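Local coordinates for AtxE2 (Asticcacaulis excentricus, PDB 5TXE), which hydrolyses the isopeptide bond of the lasso peptides astexin-2 and astexin-3, turning the threaded substrates into linear peptides, at residues Asp48-Ala54 with Pro371-Val375. The protein carries 1 engineered substitution. Numbering follows the deposited sequence.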
loop_
_atom_site.group_PDB
_atom_site.type_symbol
_atom_site.label_atom_id
_atom_site.label_comp_id
_atom_site.label_asym_id
_atom_site.label_seq_id
_atom_site.Cartn_x
_atom_site.Cartn_y
_atom_site.Cartn_z
ATOM N N ASP A 48 -3.664 -1.142 -13.477
ATOM C CA ASP A 48 -2.579 -0.733 -12.599
ATOM C C ASP A 48 -1.270 -1.425 -13.028
ATOM O O ASP A 48 -1.267 -2.361 -13.844
ATOM C CB ASP A 48 -2.907 -1.032 -11.121
ATOM C CG ASP A 48 -2.314 0.052 -10.125
ATOM O OD1 ASP A 48 -1.580 1.032 -10.533
ATOM O OD2 ASP A 48 -2.565 -0.101 -8.896
ATOM N N ILE A 49 -0.167 -0.903 -12.511
ATOM C CA ILE A 49 1.163 -1.427 -12.755
ATOM C C ILE A 49 1.875 -1.560 -11.434
ATOM O O ILE A 49 2.010 -0.572 -10.698
ATOM C CB ILE A 49 1.968 -0.441 -13.625
ATOM C CG1 ILE A 49 1.327 -0.306 -14.998
ATOM C CG2 ILE A 49 3.396 -0.915 -13.762
ATOM C CD1 ILE A 49 1.785 0.913 -15.782
ATOM N N GLY A 50 2.254 -2.776 -11.077
ATOM C CA GLY A 50 2.929 -3.035 -9.781
ATOM C C GLY A 50 1.981 -3.121 -8.581
ATOM O O GLY A 50 0.779 -3.034 -8.713
ATOM N N THR A 51 2.537 -3.277 -7.392
ATOM C CA THR A 51 1.733 -3.461 -6.191
ATOM C C THR A 51 0.883 -2.238 -5.928
ATOM O O THR A 51 1.183 -1.094 -6.369
ATOM C CB THR A 51 2.647 -3.858 -4.967
ATOM O OG1 THR A 51 1.882 -4.298 -3.861
ATOM C CG2 THR A 51 3.545 -2.729 -4.519
ATOM N N MET A 52 -0.144 -2.472 -5.142
ATOM C CA MET A 52 -1.149 -1.477 -4.885
ATOM C C MET A 52 -0.570 -0.158 -4.432
ATOM O O MET A 52 -0.912 0.871 -4.966
ATOM C CB MET A 52 -2.124 -1.949 -3.809
ATOM C CG MET A 52 -2.934 -3.151 -4.282
ATOM S SD MET A 52 -4.281 -3.571 -3.129
ATOM C CE MET A 52 -4.670 -1.923 -2.484
ATOM N N SER A 53 0.285 -0.206 -3.439
ATOM C CA SER A 53 0.822 0.991 -2.853
ATOM C C SER A 53 2.277 1.067 -3.214
ATOM O O SER A 53 3.080 0.373 -2.655
ATOM C CB SER A 53 0.649 0.958 -1.335
ATOM O OG SER A 53 1.366 2.022 -0.751
ATOM N N ALA A 54 2.613 1.906 -4.175
ATOM C CA ALA A 54 3.946 1.935 -4.716
ATOM C C ALA A 54 4.617 3.241 -4.385
ATOM O O ALA A 54 3.975 4.269 -4.330
ATOM C CB ALA A 54 3.880 1.798 -6.209
ATOM N N PRO A 371 -4.279 7.948 -12.973
ATOM C CA PRO A 371 -3.859 6.632 -12.496
ATOM C C PRO A 371 -2.476 6.300 -12.986
ATOM O O PRO A 371 -1.969 6.924 -13.898
ATOM C CB PRO A 371 -4.858 5.637 -13.104
ATOM C CG PRO A 371 -5.801 6.437 -13.916
ATOM C CD PRO A 371 -5.463 7.900 -13.845
ATOM N N ARG A 372 -1.898 5.282 -12.404
ATOM C CA ARG A 372 -0.562 4.964 -12.679
ATOM C C ARG A 372 -0.294 4.707 -14.183
ATOM O O ARG A 372 -0.977 3.908 -14.851
ATOM C CB ARG A 372 -0.126 3.768 -11.836
ATOM C CG ARG A 372 1.343 3.729 -11.557
ATOM C CD ARG A 372 1.693 2.633 -10.556
ATOM N NE ARG A 372 1.186 2.990 -9.245
ATOM C CZ ARG A 372 0.939 2.112 -8.285
ATOM N NH1 ARG A 372 1.165 0.814 -8.470
ATOM N NH2 ARG A 372 0.494 2.522 -7.113
ATOM N N ARG A 373 0.744 5.381 -14.678
ATOM C CA ARG A 373 1.189 5.240 -16.032
ATOM C C ARG A 373 2.692 5.389 -16.076
ATOM O O ARG A 373 3.333 5.740 -15.064
ATOM C CB ARG A 373 0.557 6.349 -16.847
ATOM C CG ARG A 373 0.988 7.696 -16.378
ATOM C CD ARG A 373 0.645 8.791 -17.341
ATOM N NE ARG A 373 0.999 10.053 -16.737
ATOM C CZ ARG A 373 0.826 11.271 -17.284
ATOM N NH1 ARG A 373 0.282 11.451 -18.487
ATOM N NH2 ARG A 373 1.193 12.332 -16.590
ATOM N N LEU A 374 3.252 5.106 -17.236
ATOM C CA LEU A 374 4.669 5.347 -17.465
ATOM C C LEU A 374 4.883 6.695 -18.170
ATOM O O LEU A 374 4.124 7.087 -19.036
ATOM C CB LEU A 374 5.283 4.253 -18.298
ATOM C CG LEU A 374 5.796 2.957 -17.670
ATOM C CD1 LEU A 374 5.308 2.714 -16.272
ATOM C CD2 LEU A 374 5.527 1.801 -18.584
ATOM N N VAL A 375 5.994 7.323 -17.833
ATOM C CA VAL A 375 6.307 8.686 -18.148
ATOM C C VAL A 375 7.809 8.743 -18.344
ATOM O O VAL A 375 8.537 7.886 -17.799
ATOM C CB VAL A 375 5.781 9.464 -16.936
ATOM C CG1 VAL A 375 6.811 10.167 -16.097
ATOM C CG2 VAL A 375 4.490 10.173 -17.212
HETATM O O HOH W 1 -3.134 3.563 -10.350
#
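In the beta-propeller, the domain that faces the alpha/beta-hydrolase domain in the prolyl oligopeptidase family, the loop after strand 48-49, which pairs with strand 69-78, meets Arg372 at the corner leading into strand 373-378. The guanidinium of Arg372 points into this loop and donates to three of its backbone carbonyls. Arg372 NH1 donates to Ile49 O and to Thr51 O, each at 2.8 Å and each nearly in the guanidinium plane. Arg372 NH2 reaches Met52 O at 3.1 Å, approaching from above that carbonyl's plane. The side chain leaves with CG anti to the backbone N (chi1 -153°) and bends at chi3, which turns the head into the loop. Asp48 OD1 lies over one guanidinium face, 3.4 Å from Arg372 NH1, a salt bridge of charges alone. Ala54 CB lies over the opposite face, toward its rim. NE pairs with Glu366, a second carboxylate. A leucine here would probably leave the three carbonyls without these donors and both carboxylates without their positive mate. The side chain of Met52 is about 9 Å from that of His638, the probable charge-relay histidine, and Ser53 touches the bound peptide. One water accepts from Arg372 N and donates to Asp48 OD1 at 3.0 Å.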